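Local coordinates for protein putative polyphosphate kinase 2 (PDB 3CZP) that transfers phosphate from inorganic polyphosphate to AMP, making ADP, and with lower efficiency converts GMP to GDP, at residues 295-307 with 355-369. Sequence-based numbering, arbitrary orientation.
Sequences RFRQHSLVAVFEG and PARRQFTIFDRSWYG
Strands 300-307 and 360-364 run parallel, their axes 4.7 Å apart at 12°, joined by alternating backbone hydrogen bonds from Leu-301 N to Gln-359 O through Arg-365 N to Phe-305 O. On one face, Leu-301 sets CD2 over the centre of the Phe-360 ring, a CH-pi contact 3.4 Å from the centroid, while Ala-303 CB meets that ring's edge. Farther along, Phe-305 CE2 lies against Ile-362 CG2. On the other face the two methyls of Val-302 part: CG1, anti to the backbone N, touches the Phe-363 ring edge, and CG2 packs on Pro-355 CD. Val-304 CG2 reaches Trp-367 CZ2 at 3.6 Å. Near the C-terminal end of strand 300-307, Glu-306 bends at chi2 (-74°), and its OE2 accepts from Ser-366 OG (2.6 Å), just past strand 360-364, on the anti lone pair; that hydroxyl also takes Tyr-368 N in an ST turn. At the far end the guanidinium groups of Arg-297 and Arg-358 stack, planes 28° apart. Strand 300-307 is central in the five-stranded parallel sheet of the second PPK2 domain, order 2-3-1-4-5 as in P-loop kinases, between 360-364 and 404-412; helices 313-321 and 475-496 cover the Leu-301 and Phe-305 face.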
ATOM      1  N   ARG A 295     -19.047 -13.728  18.295  1.00 30.50           N
ATOM      2  CA  ARG A 295     -19.746 -13.628  17.012  1.00 30.37           C
ATOM      3  C   ARG A 295     -19.168 -12.534  16.133  1.00 30.28           C
ATOM      4  O   ARG A 295     -19.340 -12.553  14.918  1.00 29.22           O
ATOM      5  CB  ARG A 295     -21.245 -13.430  17.235  1.00 30.88           C
ATOM      6  CG  ARG A 295     -21.868 -14.710  17.842  1.00 30.29           C
ATOM      7  CD  ARG A 295     -23.301 -14.549  18.194  1.00 30.79           C
ATOM      8  NE  ARG A 295     -23.486 -13.666  19.347  1.00 30.81           N
ATOM      9  CZ  ARG A 295     -24.662 -13.379  19.872  1.00 32.93           C
ATOM     10  NH1 ARG A 295     -25.779 -13.888  19.337  1.00 37.25           N
ATOM     11  NH2 ARG A 295     -24.729 -12.572  20.914  1.00 34.88           N
ATOM     12  N   PHE A 296     -18.464 -11.591  16.745  1.00 29.40           N
ATOM     13  CA  PHE A 296     -17.818 -10.548  15.985  1.00 29.94           C
ATOM     14  C   PHE A 296     -16.707 -11.034  15.060  1.00 30.26           C
ATOM     15  O   PHE A 296     -16.364 -10.356  14.114  1.00 30.03           O
ATOM     16  CB  PHE A 296     -17.282  -9.476  16.923  1.00 28.87           C
ATOM     17  CG  PHE A 296     -17.015  -8.174  16.227  1.00 28.82           C
ATOM     18  CD1 PHE A 296     -18.060  -7.452  15.658  1.00 30.58           C
ATOM     19  CD2 PHE A 296     -15.753  -7.650  16.164  1.00 27.06           C
ATOM     20  CE1 PHE A 296     -17.813  -6.238  15.009  1.00 26.80           C
ATOM     21  CE2 PHE A 296     -15.536  -6.474  15.487  1.00 25.26           C
ATOM     22  CZ  PHE A 296     -16.580  -5.789  14.932  1.00 26.96           C
ATOM     23  N   ARG A 297     -16.129 -12.206  15.339  1.00 31.45           N
ATOM     24  CA  ARG A 297     -15.096 -12.819  14.468  1.00 32.99           C
ATOM     25  C   ARG A 297     -15.531 -13.050  13.049  1.00 32.30           C
ATOM     26  O   ARG A 297     -14.716 -13.124  12.157  1.00 31.82           O
ATOM     27  CB  ARG A 297     -14.689 -14.206  14.998  1.00 33.26           C
ATOM     28  CG  ARG A 297     -13.965 -14.125  16.288  1.00 36.06           C
ATOM     29  CD  ARG A 297     -13.615 -15.480  16.841  1.00 37.56           C
ATOM     30  NE  ARG A 297     -12.743 -15.252  17.989  1.00 41.58           N
ATOM     31  CZ  ARG A 297     -11.452 -14.950  17.897  1.00 43.56           C
ATOM     32  NH1 ARG A 297     -10.755 -14.747  19.008  1.00 44.54           N
ATOM     33  NH2 ARG A 297     -10.848 -14.891  16.705  1.00 45.87           N
ATOM     34  N   GLN A 298     -16.827 -13.246  12.882  1.00 32.76           N
ATOM     35  CA  GLN A 298     -17.447 -13.448  11.589  1.00 33.96           C
ATOM     36  C   GLN A 298     -17.706 -12.137  10.873  1.00 32.32           C
ATOM     37  O   GLN A 298     -18.182 -12.136   9.742  1.00 33.63           O
ATOM     38  CB  GLN A 298     -18.754 -14.193  11.831  1.00 34.69           C
ATOM     39  CG  GLN A 298     -19.809 -14.104  10.752  1.00 38.61           C
ATOM     40  CD  GLN A 298     -20.981 -15.040  11.023  1.00 37.28           C
ATOM     41  OE1 GLN A 298     -21.095 -15.609  12.125  1.00 41.71           O
ATOM     42  NE2 GLN A 298     -21.883 -15.174  10.026  1.00 41.83           N
ATOM     43  N   HIS A 299     -17.354 -11.024  11.502  1.00 30.93           N
ATOM     44  CA  HIS A 299     -17.767  -9.722  11.052  1.00 29.00           C
ATOM     45  C   HIS A 299     -16.660  -8.679  11.125  1.00 29.24           C
ATOM     46  O   HIS A 299     -15.577  -8.902  11.656  1.00 28.29           O
ATOM     47  CB  HIS A 299     -18.939  -9.222  11.934  1.00 29.52           C
ATOM     48  CG  HIS A 299     -20.201 -10.023  11.780  1.00 29.81           C
ATOM     49  ND1 HIS A 299     -20.989  -9.971  10.641  1.00 31.35           N
ATOM     50  CD2 HIS A 299     -20.803 -10.901  12.610  1.00 28.23           C
ATOM     51  CE1 HIS A 299     -22.025 -10.782  10.787  1.00 31.49           C
ATOM     52  NE2 HIS A 299     -21.929 -11.364  11.970  1.00 30.00           N
ATOM     53  N   SER A 300     -16.974  -7.507  10.595  1.00 28.53           N
ATOM     54  CA  SER A 300     -16.221  -6.326  10.958  1.00 28.42           C
ATOM     55  C   SER A 300     -17.206  -5.152  10.947  1.00 28.39           C
ATOM     56  O   SER A 300     -18.363  -5.333  10.624  1.00 26.34           O
ATOM     57  CB  SER A 300     -14.992  -6.146  10.044  1.00 27.66           C
ATOM     58  OG  SER A 300     -15.428  -6.035   8.728  1.00 30.37           O
ATOM     59  N   LEU A 301     -16.733  -3.965  11.327  1.00 28.32           N
ATOM     60  CA  LEU A 301     -17.602  -2.812  11.455  1.00 28.83           C
ATOM     61  C   LEU A 301     -17.020  -1.670  10.662  1.00 28.81           C
ATOM     62  O   LEU A 301     -15.818  -1.445  10.699  1.00 28.84           O
ATOM     63  CB  LEU A 301     -17.769  -2.446  12.940  1.00 29.67           C
ATOM     64  CG  LEU A 301     -18.759  -1.388  13.449  1.00 29.93           C
ATOM     65  CD1 LEU A 301     -20.147  -1.789  13.077  1.00 32.04           C
ATOM     66  CD2 LEU A 301     -18.642  -1.290  15.000  1.00 30.00           C
ATOM     67  N   VAL A 302     -17.890  -0.985   9.923  1.00 28.74           N
ATOM     68  CA  VAL A 302     -17.586   0.333   9.309  1.00 28.86           C
ATOM     69  C   VAL A 302     -18.596   1.341   9.780  1.00 28.00           C
ATOM     70  O   VAL A 302     -19.807   1.159   9.568  1.00 28.37           O
ATOM     71  CB  VAL A 302     -17.561   0.234   7.757  1.00 28.92           C
ATOM     72  CG1 VAL A 302     -17.430   1.624   7.109  1.00 30.90           C
ATOM     73  CG2 VAL A 302     -16.400  -0.663   7.330  1.00 27.52           C
ATOM     74  N   ALA A 303     -18.095   2.410  10.422  1.00 28.00           N
ATOM     75  CA  ALA A 303     -18.890   3.601  10.815  1.00 27.72           C
ATOM     76  C   ALA A 303     -18.476   4.797  10.013  1.00 26.34           C
ATOM     77  O   ALA A 303     -17.322   5.231  10.057  1.00 28.69           O
ATOM     78  CB  ALA A 303     -18.797   3.894  12.316  1.00 26.73           C
ATOM     79  N   VAL A 304     -19.409   5.322   9.242  1.00 26.21           N
ATOM     80  CA  VAL A 304     -19.194   6.498   8.438  1.00 27.09           C
ATOM     81  C   VAL A 304     -19.791   7.735   9.112  1.00 27.21           C
ATOM     82  O   VAL A 304     -20.951   7.704   9.545  1.00 28.62           O
ATOM     83  CB  VAL A 304     -19.895   6.348   7.076  1.00 27.83           C
ATOM     84  CG1 VAL A 304     -20.061   7.729   6.445  1.00 25.25           C
ATOM     85  CG2 VAL A 304     -19.143   5.312   6.144  1.00 24.20           C
ATOM     86  N   PHE A 305     -19.028   8.813   9.201  1.00 28.18           N
ATOM     87  CA  PHE A 305     -19.539  10.081   9.761  1.00 27.42           C
ATOM     88  C   PHE A 305     -19.483  11.242   8.797  1.00 27.72           C
ATOM     89  O   PHE A 305     -18.417  11.587   8.289  1.00 27.78           O
ATOM     90  CB  PHE A 305     -18.741  10.487  11.020  1.00 29.96           C
ATOM     91  CG  PHE A 305     -19.006   9.637  12.211  1.00 28.35           C
ATOM     92  CD1 PHE A 305     -19.924  10.045  13.195  1.00 31.12           C
ATOM     93  CD2 PHE A 305     -18.344   8.431  12.375  1.00 28.40           C
ATOM     94  CE1 PHE A 305     -20.154   9.253  14.297  1.00 29.12           C
ATOM     95  CE2 PHE A 305     -18.605   7.586  13.475  1.00 27.88           C
ATOM     96  CZ  PHE A 305     -19.471   7.996  14.439  1.00 28.23           C
ATOM     97  N   GLU A 306     -20.647  11.833   8.546  1.00 27.77           N
ATOM     98  CA  GLU A 306     -20.779  13.051   7.808  1.00 26.37           C
ATOM     99  C   GLU A 306     -21.648  14.014   8.633  1.00 26.67           C
ATOM    100  O   GLU A 306     -22.338  13.603   9.588  1.00 25.84           O
ATOM    101  CB  GLU A 306     -21.429  12.798   6.438  1.00 26.32           C
ATOM    102  CG  GLU A 306     -20.765  11.774   5.488  1.00 28.09           C
ATOM    103  CD  GLU A 306     -19.453  12.228   4.806  1.00 30.47           C
ATOM    104  OE1 GLU A 306     -19.115  13.413   4.873  1.00 30.04           O
ATOM    105  OE2 GLU A 306     -18.763  11.356   4.184  1.00 33.37           O
ATOM    106  N   GLY A 307     -21.577  15.301   8.290  1.00 25.73           N
ATOM    107  CA  GLY A 307     -22.534  16.283   8.827  1.00 26.24           C
ATOM    108  C   GLY A 307     -22.089  17.673   8.521  1.00 27.34           C
ATOM    109  O   GLY A 307     -21.001  17.889   8.000  1.00 27.37           O
ATOM    110  N   PRO A 355     -11.811  -2.666   6.617  1.00 26.52           N
ATOM    111  CA  PRO A 355     -11.251  -3.535   7.658  1.00 25.51           C
ATOM    112  C   PRO A 355     -11.196  -5.023   7.321  1.00 24.30           C
ATOM    113  O   PRO A 355     -12.046  -5.544   6.602  1.00 26.44           O
ATOM    114  CB  PRO A 355     -12.153  -3.236   8.877  1.00 25.27           C
ATOM    115  CG  PRO A 355     -13.445  -2.795   8.278  1.00 25.29           C
ATOM    116  CD  PRO A 355     -13.100  -2.071   7.019  1.00 26.07           C
ATOM    117  N   ALA A 356     -10.162  -5.695   7.796  1.00 21.96           N
ATOM    118  CA  ALA A 356     -10.174  -7.144   7.867  1.00 22.21           C
ATOM    119  C   ALA A 356     -11.259  -7.623   8.861  1.00 21.83           C
ATOM    120  O   ALA A 356     -11.763  -6.854   9.676  1.00 22.56           O
ATOM    121  CB  ALA A 356      -8.846  -7.640   8.285  1.00 19.11           C
ATOM    122  N   ARG A 357     -11.545  -8.907   8.848  1.00 22.58           N
ATOM    123  CA  ARG A 357     -12.451  -9.483   9.830  1.00 23.29           C
ATOM    124  C   ARG A 357     -11.994  -9.159  11.251  1.00 22.97           C
ATOM    125  O   ARG A 357     -10.815  -9.192  11.566  1.00 22.24           O
ATOM    126  CB  ARG A 357     -12.526 -10.994   9.693  1.00 24.17           C
ATOM    127  CG  ARG A 357     -13.294 -11.441   8.457  1.00 28.64           C
ATOM    128  CD  ARG A 357     -14.647 -11.996   8.856  1.00 33.57           C
ATOM    129  NE  ARG A 357     -15.364 -12.450   7.671  1.00 35.00           N
ATOM    130  CZ  ARG A 357     -15.630 -13.715   7.357  1.00 37.79           C
ATOM    131  NH1 ARG A 357     -15.280 -14.735   8.165  1.00 38.23           N
ATOM    132  NH2 ARG A 357     -16.288 -13.949   6.215  1.00 37.69           N
ATOM    133  N   ARG A 358     -12.980  -8.886  12.095  1.00 23.27           N
ATOM    134  CA  ARG A 358     -12.806  -8.552  13.495  1.00 24.24           C
ATOM    135  C   ARG A 358     -12.312  -7.142  13.728  1.00 23.94           C
ATOM    136  O   ARG A 358     -12.097  -6.800  14.840  1.00 22.60           O
ATOM    137  CB  ARG A 358     -11.891  -9.546  14.193  1.00 23.48           C
ATOM    138  CG  ARG A 358     -12.304  -9.790  15.619  1.00 29.29           C
ATOM    139  CD  ARG A 358     -11.669 -11.059  16.062  1.00 34.65           C
ATOM    140  NE  ARG A 358     -11.572 -11.107  17.512  1.00 37.28           N
ATOM    141  CZ  ARG A 358     -10.463 -11.421  18.175  1.00 40.34           C
ATOM    142  NH1 ARG A 358      -9.333 -11.723  17.511  1.00 42.49           N
ATOM    143  NH2 ARG A 358     -10.480 -11.446  19.505  1.00 40.26           N
ATOM    144  N   GLN A 359     -12.173  -6.322  12.690  1.00 24.60           N
ATOM    145  CA  GLN A 359     -11.683  -4.957  12.855  1.00 25.31           C
ATOM    146  C   GLN A 359     -12.849  -3.970  12.753  1.00 25.26           C
ATOM    147  O   GLN A 359     -13.961  -4.314  12.312  1.00 23.42           O
ATOM    148  CB  GLN A 359     -10.590  -4.584  11.814  1.00 25.57           C
ATOM    149  CG  GLN A 359      -9.325  -5.437  11.819  1.00 27.19           C
ATOM    150  CD  GLN A 359      -8.237  -4.995  10.765  1.00 28.34           C
ATOM    151  OE1 GLN A 359      -8.511  -4.278   9.790  1.00 29.00           O
ATOM    152  NE2 GLN A 359      -6.996  -5.407  11.007  1.00 27.17           N
ATOM    153  N   PHE A 360     -12.567  -2.727  13.140  1.00 25.22           N
ATOM    154  CA  PHE A 360     -13.571  -1.648  13.205  1.00 26.47           C
ATOM    155  C   PHE A 360     -12.937  -0.402  12.629  1.00 26.17           C
ATOM    156  O   PHE A 360     -11.951   0.048  13.130  1.00 27.98           O
ATOM    157  CB  PHE A 360     -13.967  -1.441  14.683  1.00 27.60           C
ATOM    158  CG  PHE A 360     -14.992  -0.336  14.954  1.00 26.48           C
ATOM    159  CD1 PHE A 360     -15.714   0.309  13.924  1.00 30.02           C
ATOM    160  CD2 PHE A 360     -15.215   0.048  16.256  1.00 29.14           C
ATOM    161  CE1 PHE A 360     -16.637   1.307  14.213  1.00 28.99           C
ATOM    162  CE2 PHE A 360     -16.122   1.063  16.566  1.00 29.43           C
ATOM    163  CZ  PHE A 360     -16.836   1.697  15.554  1.00 29.50           C
ATOM    164  N   THR A 361     -13.440   0.109  11.518  1.00 26.80           N
ATOM    165  CA  THR A 361     -12.853   1.300  10.876  1.00 26.72           C
ATOM    166  C   THR A 361     -13.911   2.381  10.941  1.00 26.39           C
ATOM    167  O   THR A 361     -15.079   2.162  10.666  1.00 26.13           O
ATOM    168  CB  THR A 361     -12.440   1.087   9.430  1.00 27.50           C
ATOM    169  OG1 THR A 361     -11.489   0.026   9.353  1.00 26.49           O
ATOM    170  CG2 THR A 361     -11.861   2.391   8.823  1.00 26.66           C
ATOM    171  N   ILE A 362     -13.481   3.550  11.369  1.00 25.98           N
ATOM    172  CA  ILE A 362     -14.328   4.717  11.453  1.00 25.03           C
ATOM    173  C   ILE A 362     -13.813   5.731  10.380  1.00 25.10           C
ATOM    174  O   ILE A 362     -12.594   6.053  10.333  1.00 24.10           O
ATOM    175  CB  ILE A 362     -14.188   5.330  12.837  1.00 25.64           C
ATOM    176  CG1 ILE A 362     -14.581   4.343  13.961  1.00 26.38           C
ATOM    177  CG2 ILE A 362     -14.978   6.648  12.906  1.00 26.25           C
ATOM    178  CD1 ILE A 362     -14.617   5.006  15.373  1.00 26.06           C
ATOM    179  N   PHE A 363     -14.750   6.230   9.561  1.00 24.18           N
ATOM    180  CA  PHE A 363     -14.475   7.135   8.503  1.00 24.00           C
ATOM    181  C   PHE A 363     -15.021   8.495   8.920  1.00 23.96           C
ATOM    182  O   PHE A 363     -16.227   8.717   9.006  1.00 22.91           O
ATOM    183  CB  PHE A 363     -15.082   6.666   7.185  1.00 23.47           C
ATOM    184  CG  PHE A 363     -14.373   5.506   6.555  1.00 23.05           C
ATOM    185  CD1 PHE A 363     -13.246   5.712   5.780  1.00 24.63           C
ATOM    186  CD2 PHE A 363     -14.804   4.193   6.778  1.00 24.80           C
ATOM    187  CE1 PHE A 363     -12.561   4.649   5.199  1.00 26.16           C
ATOM    188  CE2 PHE A 363     -14.137   3.101   6.178  1.00 25.89           C
ATOM    189  CZ  PHE A 363     -13.018   3.339   5.392  1.00 26.02           C
ATOM    190  N   ASP A 364     -14.109   9.390   9.212  1.00 23.05           N
ATOM    191  CA  ASP A 364     -14.461  10.762   9.441  1.00 22.93           C
ATOM    192  C   ASP A 364     -14.445  11.476   8.103  1.00 23.36           C
ATOM    193  O   ASP A 364     -13.395  11.858   7.587  1.00 22.85           O
ATOM    194  CB  ASP A 364     -13.500  11.378  10.436  1.00 22.71           C
ATOM    195  CG  ASP A 364     -13.901  12.794  10.845  1.00 24.73           C
ATOM    196  OD1 ASP A 364     -14.954  13.326  10.393  1.00 26.13           O
ATOM    197  OD2 ASP A 364     -13.142  13.390  11.624  1.00 26.62           O
ATOM    198  N   ARG A 365     -15.647  11.624   7.547  1.00 23.13           N
ATOM    199  CA  ARG A 365     -15.865  11.877   6.121  1.00 24.20           C
ATOM    200  C   ARG A 365     -15.483  10.636   5.338  1.00 23.05           C
ATOM    201  O   ARG A 365     -14.847   9.747   5.872  1.00 23.26           O
ATOM    202  CB  ARG A 365     -15.137  13.115   5.638  1.00 24.64           C
ATOM    203  CG  ARG A 365     -15.411  14.304   6.501  1.00 24.90           C
ATOM    204  CD  ARG A 365     -14.599  15.464   6.071  1.00 27.80           C
ATOM    205  NE  ARG A 365     -15.200  16.104   4.913  1.00 31.53           N
ATOM    206  CZ  ARG A 365     -14.978  17.364   4.547  1.00 35.91           C
ATOM    207  NH1 ARG A 365     -14.168  18.138   5.270  1.00 38.15           N
ATOM    208  NH2 ARG A 365     -15.584  17.867   3.459  1.00 35.34           N
ATOM    209  N   SER A 366     -15.968  10.516   4.121  1.00 22.94           N
ATOM    210  CA  SER A 366     -16.014   9.212   3.510  1.00 22.40           C
ATOM    211  C   SER A 366     -16.151   9.357   2.026  1.00 23.57           C
ATOM    212  O   SER A 366     -15.970  10.438   1.489  1.00 22.33           O
ATOM    213  CB  SER A 366     -17.226   8.417   4.083  1.00 22.12           C
ATOM    214  OG  SER A 366     -18.432   8.872   3.447  1.00 22.93           O
ATOM    215  N   TRP A 367     -16.536   8.254   1.371  1.00 23.78           N
ATOM    216  CA  TRP A 367     -16.812   8.253  -0.066  1.00 23.59           C
ATOM    217  C   TRP A 367     -18.012   9.080  -0.488  1.00 23.72           C
ATOM    218  O   TRP A 367     -18.198   9.324  -1.657  1.00 24.23           O
ATOM    219  CB  TRP A 367     -17.024   6.820  -0.557  1.00 22.66           C
ATOM    220  CG  TRP A 367     -17.866   5.942   0.331  1.00 23.38           C
ATOM    221  CD1 TRP A 367     -19.220   5.700   0.219  1.00 22.00           C
ATOM    222  CD2 TRP A 367     -17.409   5.142   1.443  1.00 20.72           C
ATOM    223  NE1 TRP A 367     -19.624   4.822   1.199  1.00 22.87           N
ATOM    224  CE2 TRP A 367     -18.547   4.470   1.968  1.00 19.10           C
ATOM    225  CE3 TRP A 367     -16.174   4.990   2.083  1.00 21.74           C
ATOM    226  CZ2 TRP A 367     -18.485   3.642   3.043  1.00 19.68           C
ATOM    227  CZ3 TRP A 367     -16.094   4.137   3.172  1.00 22.37           C
ATOM    228  CH2 TRP A 367     -17.245   3.463   3.648  1.00 22.40           C
ATOM    229  N   TYR A 368     -18.850   9.454   0.465  1.00 24.96           N
ATOM    230  CA  TYR A 368     -19.956  10.391   0.241  1.00 25.56           C
ATOM    231  C   TYR A 368     -19.546  11.809  -0.142  1.00 25.76           C
ATOM    232  O   TYR A 368     -20.379  12.582  -0.673  1.00 26.09           O
ATOM    233  CB  TYR A 368     -20.942  10.350   1.414  1.00 25.60           C
ATOM    234  CG  TYR A 368     -21.707   9.051   1.422  1.00 25.83           C
ATOM    235  CD1 TYR A 368     -22.760   8.856   0.556  1.00 26.92           C
ATOM    236  CD2 TYR A 368     -21.321   7.979   2.239  1.00 24.69           C
ATOM    237  CE1 TYR A 368     -23.466   7.650   0.518  1.00 25.90           C
ATOM    238  CE2 TYR A 368     -22.035   6.758   2.204  1.00 27.72           C
ATOM    239  CZ  TYR A 368     -23.117   6.614   1.340  1.00 24.50           C
ATOM    240  OH  TYR A 368     -23.841   5.439   1.255  1.00 26.44           O
ATOM    241  N   GLY A 369     -18.274  12.133   0.066  1.00 27.20           N
ATOM    242  CA  GLY A 369     -17.725  13.420  -0.365  1.00 28.09           C
ATOM    243  C   GLY A 369     -18.036  13.749  -1.819  1.00 28.21           C
ATOM    244  O   GLY A 369     -18.330  14.883  -2.142  1.00 29.13           O
TER
HETATM  245  O   HOH W   1     -17.513  14.503   3.018  1.00 30.09           O